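Local atomic coordinates of isochorismatase hydrolase (Alkaliphilus metalliredigens, PDB entry 3HB7), a protein that probably acts as a hydrolase of the isochorismatase family, a group related to the cysteine hydrolases and built on an open alpha/beta sheet. Residues I35-Q39 against I86-Y90; L55-A61 against E95-R101; D112-K116 against A143-K147. Residue numbers count along the deposited sequence, not the author numbering.

Interaction 1: I35-Q39 against I86-Y90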
loop_
_atom_site.group_PDB
_atom_site.type_symbol
_atom_site.label_atom_id
_atom_site.label_comp_id
_atom_site.label_asym_id
_atom_site.label_seq_id
_atom_site.Cartn_x
_atom_site.Cartn_y
_atom_site.Cartn_z
ATOM N N ILE E 35 -20.206 -32.627 -14.290
ATOM C CA ILE E 35 -20.334 -33.986 -14.721
ATOM C C ILE E 35 -21.783 -34.363 -14.915
ATOM O O ILE E 35 -22.148 -34.928 -15.913
ATOM C CB ILE E 35 -19.750 -34.914 -13.693
ATOM C CG1 ILE E 35 -18.256 -35.044 -13.904
ATOM C CG2 ILE E 35 -20.381 -36.228 -13.795
ATOM C CD1 ILE E 35 -17.595 -35.826 -12.876
ATOM N N PRO E 36 -22.622 -34.008 -13.975
ATOM C CA PRO E 36 -24.003 -34.442 -14.039
ATOM C C PRO E 36 -24.659 -33.916 -15.287
ATOM O O PRO E 36 -25.388 -34.629 -15.947
ATOM C CB PRO E 36 -24.611 -33.773 -12.815
ATOM C CG PRO E 36 -23.498 -33.586 -11.910
ATOM C CD PRO E 36 -22.352 -33.257 -12.746
ATOM N N ASP E 37 -24.401 -32.665 -15.607
ATOM C CA ASP E 37 -24.931 -32.077 -16.815
ATOM C C ASP E 37 -24.415 -32.718 -18.086
ATOM O O ASP E 37 -25.126 -32.807 -19.048
ATOM C CB ASP E 37 -24.701 -30.584 -16.839
ATOM C CG ASP E 37 -25.369 -29.893 -15.718
ATOM O OD1 ASP E 37 -26.458 -29.354 -15.919
ATOM O OD2 ASP E 37 -24.804 -29.882 -14.622
ATOM N N LEU E 38 -23.152 -33.099 -18.114
ATOM C CA LEU E 38 -22.608 -33.783 -19.282
ATOM C C LEU E 38 -23.194 -35.176 -19.483
ATOM O O LEU E 38 -23.517 -35.569 -20.580
ATOM C CB LEU E 38 -21.072 -33.760 -19.299
ATOM C CG LEU E 38 -20.372 -32.415 -19.563
ATOM C CD1 LEU E 38 -18.958 -32.575 -19.926
ATOM C CD2 LEU E 38 -21.026 -31.667 -20.631
ATOM N N GLN E 39 -23.349 -35.896 -18.388
ATOM C CA GLN E 39 -23.950 -37.215 -18.428
ATOM C C GLN E 39 -25.359 -37.099 -18.933
ATOM O O GLN E 39 -25.835 -37.921 -19.669
ATOM C CB GLN E 39 -23.943 -37.840 -17.058
ATOM C CG GLN E 39 -22.624 -38.397 -16.684
ATOM C CD GLN E 39 -22.639 -39.013 -15.330
ATOM O OE1 GLN E 39 -23.101 -38.417 -14.376
ATOM N NE2 GLN E 39 -22.134 -40.218 -15.235
ATOM N N ILE E 86 -12.535 -40.016 -17.815
ATOM C CA ILE E 86 -13.093 -40.476 -16.591
ATOM C C ILE E 86 -14.251 -41.362 -16.958
ATOM O O ILE E 86 -14.915 -41.139 -17.941
ATOM C CB ILE E 86 -13.551 -39.323 -15.748
ATOM C CG1 ILE E 86 -14.475 -38.445 -16.549
ATOM C CG2 ILE E 86 -12.383 -38.546 -15.296
ATOM C CD1 ILE E 86 -15.232 -37.524 -15.742
ATOM N N PRO E 87 -14.507 -42.351 -16.133
ATOM C CA PRO E 87 -15.495 -43.373 -16.414
ATOM C C PRO E 87 -16.844 -42.779 -16.582
ATOM O O PRO E 87 -17.579 -43.217 -17.419
ATOM C CB PRO E 87 -15.473 -44.192 -15.152
ATOM C CG PRO E 87 -14.109 -44.092 -14.696
ATOM C CD PRO E 87 -13.635 -42.736 -15.023
ATOM N N GLU E 88 -17.141 -41.750 -15.827
ATOM C CA GLU E 88 -18.447 -41.146 -15.849
ATOM C C GLU E 88 -18.753 -40.650 -17.225
ATOM O O GLU E 88 -19.891 -40.602 -17.626
ATOM C CB GLU E 88 -18.517 -39.985 -14.889
ATOM C CG GLU E 88 -18.494 -40.364 -13.449
ATOM C CD GLU E 88 -17.122 -40.602 -12.927
ATOM O OE1 GLU E 88 -16.184 -40.672 -13.702
ATOM O OE2 GLU E 88 -16.976 -40.730 -11.721
ATOM N N LEU E 89 -17.730 -40.235 -17.943
ATOM C CA LEU E 89 -17.931 -39.707 -19.267
ATOM C C LEU E 89 -17.226 -40.479 -20.366
ATOM O O LEU E 89 -16.960 -39.945 -21.401
ATOM C CB LEU E 89 -17.588 -38.233 -19.303
ATOM C CG LEU E 89 -18.440 -37.368 -18.394
ATOM C CD1 LEU E 89 -17.919 -35.985 -18.417
ATOM C CD2 LEU E 89 -19.855 -37.379 -18.852
ATOM N N TYR E 90 -16.962 -41.750 -20.145
ATOM C CA TYR E 90 -16.269 -42.559 -21.116
ATOM C C TYR E 90 -17.009 -42.732 -22.421
ATOM O O TYR E 90 -18.211 -42.791 -22.461
ATOM C CB TYR E 90 -15.983 -43.915 -20.536
ATOM C CG TYR E 90 -14.665 -44.448 -20.914
ATOM C CD1 TYR E 90 -14.541 -45.414 -21.875
ATOM C CD2 TYR E 90 -13.537 -43.984 -20.316
ATOM C CE1 TYR E 90 -13.341 -45.886 -22.210
ATOM C CE2 TYR E 90 -12.342 -44.456 -20.644
ATOM C CZ TYR E 90 -12.238 -45.402 -21.586
ATOM O OH TYR E 90 -11.004 -45.862 -21.879
#
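The side chain of L89 lies across the first turn, 35-39, of helix 35-47, with its CD2 methyl packed 3.8 Å from L38 CB and 3.7 Å from Q39 CG. I35, L38 and Q39 can all take part because spacings of three and four residues bring them onto one side of the helix, while P36 points away from 86-90. Further along the interface, the tips of two isoleucines meet, I35 CD1 to I86 CD1 at 4.1 Å, and I35 CG2 approaches E88 CB at 4.3 Å. E88 thus contributes its aliphatic base, and its carboxylate end leads away from the helix. One polar link is added at the edge: Q39 NE2 donates a weak hydrogen bond of 3.3 Å to E88 O. That carbonyl belongs to a short 3-10 turn, where L89 N bonds to I86 O at 3.0 Å and Y90 N to P87 O at 3.2 Å, so 86-90 makes its own tight turn where it meets the helix. Mainly this is hydrophobic packing of a loop on a helix. In the Rossmann-like fold of the family, helix 35-47 is the crossover between strands 8-13 and 53-60. Residues 86-90 belong to the long connection from strand 53-60 to strand 96-100. That connection also touches M15 and N17 just beyond strand 8-13, and Y90 O bonds to R46 farther along the same helix.

Interaction 2: L55-A61 against E95-R101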
loop_
_atom_site.group_PDB
_atom_site.type_symbol
_atom_site.label_atom_id
_atom_site.label_comp_id
_atom_site.label_asym_id
_atom_site.label_seq_id
_atom_site.Cartn_x
_atom_site.Cartn_y
_atom_site.Cartn_z
ATOM N N LEU E 55 -21.171 -37.469 -30.860
ATOM C CA LEU E 55 -20.323 -37.192 -29.738
ATOM C C LEU E 55 -18.893 -37.412 -30.172
ATOM O O LEU E 55 -18.587 -38.428 -30.745
ATOM C CB LEU E 55 -20.623 -38.154 -28.618
ATOM C CG LEU E 55 -21.726 -37.831 -27.641
ATOM C CD1 LEU E 55 -21.517 -38.604 -26.379
ATOM C CD2 LEU E 55 -21.763 -36.379 -27.379
ATOM N N VAL E 56 -18.036 -36.435 -29.911
ATOM C CA VAL E 56 -16.619 -36.511 -30.187
ATOM C C VAL E 56 -15.871 -36.267 -28.903
ATOM O O VAL E 56 -16.097 -35.301 -28.243
ATOM C CB VAL E 56 -16.231 -35.463 -31.193
ATOM C CG1 VAL E 56 -14.838 -35.637 -31.637
ATOM C CG2 VAL E 56 -17.137 -35.493 -32.332
ATOM N N HIS E 57 -14.973 -37.151 -28.543
ATOM C CA HIS E 57 -14.245 -36.996 -27.303
ATOM C C HIS E 57 -12.803 -36.618 -27.558
ATOM O O HIS E 57 -12.102 -37.271 -28.293
ATOM C CB HIS E 57 -14.280 -38.270 -26.477
ATOM C CG HIS E 57 -15.631 -38.894 -26.373
ATOM N ND1 HIS E 57 -16.421 -38.772 -25.257
ATOM C CD2 HIS E 57 -16.323 -39.663 -27.238
ATOM C CE1 HIS E 57 -17.550 -39.412 -25.451
ATOM N NE2 HIS E 57 -17.516 -39.960 -26.646
ATOM N N ILE E 58 -12.377 -35.539 -26.940
ATOM C CA ILE E 58 -11.074 -35.009 -27.188
ATOM C C ILE E 58 -10.213 -35.066 -25.966
ATOM O O ILE E 58 -10.555 -34.552 -24.938
ATOM C CB ILE E 58 -11.194 -33.611 -27.714
ATOM C CG1 ILE E 58 -12.012 -33.663 -28.980
ATOM C CG2 ILE E 58 -9.852 -33.059 -28.030
ATOM C CD1 ILE E 58 -12.515 -32.411 -29.395
ATOM N N GLN E 59 -9.079 -35.711 -26.096
ATOM C CA GLN E 59 -8.180 -35.884 -24.997
ATOM C C GLN E 59 -6.792 -35.387 -25.302
ATOM O O GLN E 59 -6.233 -35.693 -26.312
ATOM C CB GLN E 59 -8.116 -37.350 -24.597
ATOM C CG GLN E 59 -7.312 -38.180 -25.508
ATOM C CD GLN E 59 -7.366 -39.637 -25.217
ATOM O OE1 GLN E 59 -7.303 -40.030 -24.086
ATOM N NE2 GLN E 59 -7.519 -40.435 -26.225
ATOM N N GLU E 60 -6.242 -34.636 -24.374
ATOM C CA GLU E 60 -4.873 -34.200 -24.437
ATOM C C GLU E 60 -4.007 -35.402 -24.239
ATOM O O GLU E 60 -4.237 -36.170 -23.348
ATOM C CB GLU E 60 -4.616 -33.198 -23.334
ATOM C CG GLU E 60 -3.205 -32.765 -23.189
ATOM C CD GLU E 60 -3.048 -31.635 -22.206
ATOM O OE1 GLU E 60 -2.395 -31.821 -21.193
ATOM O OE2 GLU E 60 -3.590 -30.562 -22.437
ATOM N N ALA E 61 -3.037 -35.566 -25.116
ATOM C CA ALA E 61 -2.138 -36.686 -25.103
ATOM C C ALA E 61 -0.718 -36.332 -25.508
ATOM O O ALA E 61 -0.313 -36.632 -26.584
ATOM C CB ALA E 61 -2.670 -37.760 -25.983
ATOM N N GLU E 95 -18.271 -43.813 -30.967
ATOM C CA GLU E 95 -17.998 -42.405 -30.891
ATOM C C GLU E 95 -16.535 -42.047 -31.126
ATOM O O GLU E 95 -15.637 -42.637 -30.565
ATOM C CB GLU E 95 -18.491 -41.891 -29.563
ATOM C CG GLU E 95 -19.806 -42.469 -29.215
ATOM C CD GLU E 95 -20.246 -42.142 -27.836
ATOM O OE1 GLU E 95 -19.439 -42.206 -26.915
ATOM O OE2 GLU E 95 -21.417 -41.830 -27.677
ATOM N N TYR E 96 -16.325 -41.073 -31.992
ATOM C CA TYR E 96 -14.995 -40.676 -32.407
ATOM C C TYR E 96 -14.147 -40.088 -31.307
ATOM O O TYR E 96 -14.621 -39.394 -30.446
ATOM C CB TYR E 96 -15.055 -39.717 -33.585
ATOM C CG TYR E 96 -13.815 -39.769 -34.408
ATOM C CD1 TYR E 96 -13.435 -40.935 -35.006
ATOM C CD2 TYR E 96 -13.000 -38.666 -34.564
ATOM C CE1 TYR E 96 -12.323 -41.016 -35.730
ATOM C CE2 TYR E 96 -11.879 -38.738 -35.310
ATOM C CZ TYR E 96 -11.537 -39.929 -35.892
ATOM O OH TYR E 96 -10.418 -40.094 -36.640
ATOM N N ILE E 97 -12.871 -40.389 -31.362
ATOM C CA ILE E 97 -11.926 -39.865 -30.424
ATOM C C ILE E 97 -10.826 -39.090 -31.127
ATOM O O ILE E 97 -10.315 -39.530 -32.113
ATOM C CB ILE E 97 -11.353 -40.975 -29.570
ATOM C CG1 ILE E 97 -12.485 -41.666 -28.836
ATOM C CG2 ILE E 97 -10.380 -40.444 -28.575
ATOM C CD1 ILE E 97 -12.067 -42.822 -28.067
ATOM N N VAL E 98 -10.485 -37.926 -30.602
ATOM C CA VAL E 98 -9.375 -37.165 -31.106
ATOM C C VAL E 98 -8.347 -36.937 -30.036
ATOM O O VAL E 98 -8.661 -36.534 -28.957
ATOM C CB VAL E 98 -9.807 -35.823 -31.617
ATOM C CG1 VAL E 98 -8.680 -35.148 -32.326
ATOM C CG2 VAL E 98 -10.944 -35.956 -32.505
ATOM N N GLN E 99 -7.099 -37.169 -30.369
ATOM C CA GLN E 99 -6.018 -36.869 -29.472
ATOM C C GLN E 99 -5.239 -35.664 -29.916
ATOM O O GLN E 99 -4.846 -35.565 -31.033
ATOM C CB GLN E 99 -5.103 -38.045 -29.352
ATOM C CG GLN E 99 -5.817 -39.263 -28.932
ATOM C CD GLN E 99 -5.430 -40.451 -29.723
ATOM O OE1 GLN E 99 -4.673 -41.273 -29.251
ATOM N NE2 GLN E 99 -5.930 -40.556 -30.932
ATOM N N LYS E 100 -5.029 -34.751 -28.990
ATOM C CA LYS E 100 -4.394 -33.486 -29.259
ATOM C C LYS E 100 -3.217 -33.270 -28.338
ATOM O O LYS E 100 -3.233 -33.719 -27.234
ATOM C CB LYS E 100 -5.411 -32.365 -29.115
ATOM C CG LYS E 100 -5.856 -32.126 -27.738
ATOM C CD LYS E 100 -6.696 -30.931 -27.635
ATOM C CE LYS E 100 -7.305 -30.802 -26.286
ATOM N NZ LYS E 100 -6.516 -30.124 -25.262
ATOM N N ARG E 101 -2.175 -32.632 -28.842
ATOM C CA ARG E 101 -0.990 -32.252 -28.081
ATOM C C ARG E 101 -0.860 -30.755 -27.776
ATOM O O ARG E 101 0.096 -30.353 -27.193
ATOM C CB ARG E 101 0.274 -32.722 -28.796
ATOM C CG ARG E 101 0.342 -34.182 -29.116
ATOM C CD ARG E 101 1.443 -34.560 -30.102
ATOM N NE ARG E 101 2.666 -33.863 -29.799
ATOM C CZ ARG E 101 3.641 -33.633 -30.636
ATOM N NH1 ARG E 101 3.585 -34.052 -31.865
ATOM N NH2 ARG E 101 4.680 -32.962 -30.225
HETATM O O HOH W 1 -3.565 -30.706 -25.436
#
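Residues 55-60 and 96-100 run side by side as parallel strands, their axes 4.7 Å apart at closest approach and inclined by 23°. H57 pairs with I97, I58 with V98 and Q59 with Q99. Backbone bonds alternate between the strands: H57 N to Y96 O (3.0 Å), V98 N to H57 O (2.9 Å), Q59 N to V98 O (3.0 Å), K100 N to Q59 O (3.1 Å) and A61 N to K100 O (2.8 Å).

On one face, V56 CG1 meets V98 CG2 at 4.0 Å, and I58 CG2 supports the aliphatic arm of K100, 3.8 Å from its CE. The ends of K100 and E60 stay 4.1 Å apart (NZ to OE2), bridged by a water; the amine's strongest partner is D14, a Lys-Asp salt bridge consistent with the Asp-Lys-Cys active site of isochorismatase-like hydrolases. On the other face, H57 NE2 donates to E95 OE1 at 3.0 Å, a carboxylate oxygen also held by Q92 N and R46.

Strand 53-60 is bonded on its other side to strand 8-13 through V56 and I58, leaving 96-100 as the outermost strand within the chain. L55 packs on helix 35-47, while Y96 stacks with Y114 of helix 111-117.

Interaction 3: D112-K116 against A143-K147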
loop_
_atom_site.group_PDB
_atom_site.type_symbol
_atom_site.label_atom_id
_atom_site.label_comp_id
_atom_site.label_asym_id
_atom_site.label_seq_id
_atom_site.Cartn_x
_atom_site.Cartn_y
_atom_site.Cartn_z
ATOM N N ASP E 112 -11.214 -31.565 -38.024
ATOM C CA ASP E 112 -11.879 -30.920 -39.124
ATOM C C ASP E 112 -12.251 -31.922 -40.200
ATOM O O ASP E 112 -13.319 -31.850 -40.748
ATOM C CB ASP E 112 -11.010 -29.825 -39.708
ATOM C CG ASP E 112 -11.709 -29.003 -40.737
ATOM O OD1 ASP E 112 -12.826 -28.578 -40.514
ATOM O OD2 ASP E 112 -11.136 -28.752 -41.785
ATOM N N LEU E 113 -11.369 -32.856 -40.496
ATOM C CA LEU E 113 -11.660 -33.835 -41.503
ATOM C C LEU E 113 -12.852 -34.678 -41.115
ATOM O O LEU E 113 -13.696 -34.900 -41.903
ATOM C CB LEU E 113 -10.463 -34.729 -41.802
ATOM C CG LEU E 113 -10.733 -35.811 -42.839
ATOM C CD1 LEU E 113 -10.979 -35.259 -44.185
ATOM C CD2 LEU E 113 -9.643 -36.780 -42.882
ATOM N N TYR E 114 -12.932 -35.105 -39.876
ATOM C CA TYR E 114 -14.049 -35.878 -39.437
ATOM C C TYR E 114 -15.334 -35.094 -39.557
ATOM O O TYR E 114 -16.324 -35.618 -39.982
ATOM C CB TYR E 114 -13.850 -36.304 -38.008
ATOM C CG TYR E 114 -15.044 -36.942 -37.375
ATOM C CD1 TYR E 114 -15.196 -38.304 -37.370
ATOM C CD2 TYR E 114 -15.997 -36.188 -36.761
ATOM C CE1 TYR E 114 -16.268 -38.887 -36.793
ATOM C CE2 TYR E 114 -17.070 -36.760 -36.178
ATOM C CZ TYR E 114 -17.211 -38.116 -36.193
ATOM O OH TYR E 114 -18.294 -38.703 -35.606
ATOM N N LEU E 115 -15.305 -33.835 -39.189
ATOM C CA LEU E 115 -16.455 -33.003 -39.281
ATOM C C LEU E 115 -16.861 -32.853 -40.717
ATOM O O LEU E 115 -18.010 -32.855 -41.019
ATOM C CB LEU E 115 -16.160 -31.643 -38.700
ATOM C CG LEU E 115 -16.386 -31.355 -37.224
ATOM C CD1 LEU E 115 -16.501 -32.545 -36.408
ATOM C CD2 LEU E 115 -15.321 -30.483 -36.692
ATOM N N LYS E 116 -15.905 -32.694 -41.603
ATOM C CA LYS E 116 -16.185 -32.573 -43.006
ATOM C C LYS E 116 -16.807 -33.845 -43.553
ATOM O O LYS E 116 -17.718 -33.792 -44.320
ATOM C CB LYS E 116 -14.913 -32.257 -43.764
ATOM C CG LYS E 116 -14.939 -30.992 -44.573
ATOM C CD LYS E 116 -13.616 -30.227 -44.447
ATOM C CE LYS E 116 -13.201 -29.610 -45.771
ATOM N NZ LYS E 116 -11.938 -28.849 -45.733
ATOM N N ALA E 143 -13.004 -20.511 -37.228
ATOM C CA ALA E 143 -12.033 -20.301 -38.276
ATOM C C ALA E 143 -12.258 -21.213 -39.476
ATOM O O ALA E 143 -11.838 -20.925 -40.558
ATOM C CB ALA E 143 -10.656 -20.427 -37.749
ATOM N N ASN E 144 -12.932 -22.323 -39.246
ATOM C CA ASN E 144 -13.263 -23.271 -40.274
ATOM C C ASN E 144 -14.704 -23.174 -40.740
ATOM O O ASN E 144 -15.204 -24.059 -41.347
ATOM C CB ASN E 144 -12.934 -24.681 -39.838
ATOM C CG ASN E 144 -11.466 -24.979 -39.913
ATOM O OD1 ASN E 144 -10.866 -24.879 -40.959
ATOM N ND2 ASN E 144 -10.882 -25.338 -38.802
ATOM N N ALA E 145 -15.362 -22.090 -40.405
ATOM C CA ALA E 145 -16.693 -21.787 -40.879
ATOM C C ALA E 145 -17.805 -22.614 -40.265
ATOM O O ALA E 145 -18.904 -22.577 -40.725
ATOM C CB ALA E 145 -16.749 -21.860 -42.351
ATOM N N TYR E 146 -17.507 -23.361 -39.229
ATOM C CA TYR E 146 -18.513 -24.063 -38.496
ATOM C C TYR E 146 -19.294 -23.074 -37.680
ATOM O O TYR E 146 -18.824 -21.998 -37.411
ATOM C CB TYR E 146 -17.884 -25.100 -37.594
ATOM C CG TYR E 146 -17.176 -26.162 -38.349
ATOM C CD1 TYR E 146 -17.825 -26.884 -39.303
ATOM C CD2 TYR E 146 -15.861 -26.423 -38.146
ATOM C CE1 TYR E 146 -17.188 -27.831 -40.011
ATOM C CE2 TYR E 146 -15.231 -27.370 -38.845
ATOM C CZ TYR E 146 -15.898 -28.068 -39.778
ATOM O OH TYR E 146 -15.286 -29.014 -40.504
ATOM N N LYS E 147 -20.488 -23.462 -37.278
ATOM C CA LYS E 147 -21.304 -22.694 -36.382
ATOM C C LYS E 147 -20.996 -23.227 -35.032
ATOM O O LYS E 147 -20.845 -24.394 -34.890
ATOM C CB LYS E 147 -22.767 -22.922 -36.685
ATOM C CG LYS E 147 -23.325 -21.945 -37.649
ATOM C CD LYS E 147 -24.341 -22.584 -38.514
ATOM C CE LYS E 147 -25.664 -22.634 -37.827
ATOM N NZ LYS E 147 -26.772 -22.625 -38.785
#
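The polar part of this contact is one very short hydrogen bond: Y146 OH donates to D112 OD1 across 2.5 Å. D112 starts out sideways from the helix, but its t rotamer brings the carboxylate to the edge of the tyrosine ring, near the ring plane. The same oxygen, D112 OD1, lies 3.9 Å from N144 CG, a packing contact; the amide of N144 makes a weak bond back to D140 O instead.

Residues 143-147 begin where helix 133-143 ends. A145, with positive phi, is the C' residue of the Schellman motif that closes this helix: Y146 N reaches the carbonyl five residues earlier and A145 N the one three residues earlier. The chain then enters strand 147-151, so Y146 stands at the helix-to-strand turn of an alpha/beta unit, its side chain pointing toward helix 111-117.

Apolar packing comes from L115, one helical turn on from D112. Its CB lies 3.7 Å from Y146 CZ and 3.3 Å from Y146 OH, oblique to the ring. Beside the pair, F106 touches D112, L115 and N144, and V123 of strand 122-126 touches Y146.

Interaction 2 is the middle of the three, its centre about 15 Å from the centre of each of the others. It meets interaction 1 by packing, L89 O to H57 ND1 at 4.1 Å, and R46 links the two by bonding both Y90 O and E95. It meets interaction 3 through Y114, whose CE1 is 3.5 Å from Y96 CB and whose CE2 is 4.1 Å from V56 CG2. Interactions 1 and 3 lie on opposite sides of the chain's centre, nearest atoms about 14 Å apart. K100 of interaction 2 meets D14, just beyond strand 8-13; by analogy with the family this pair probably marks the active site. The side chains of K100 and N144 each stay about 12 Å from a bound sodium ion, too far to coordinate it.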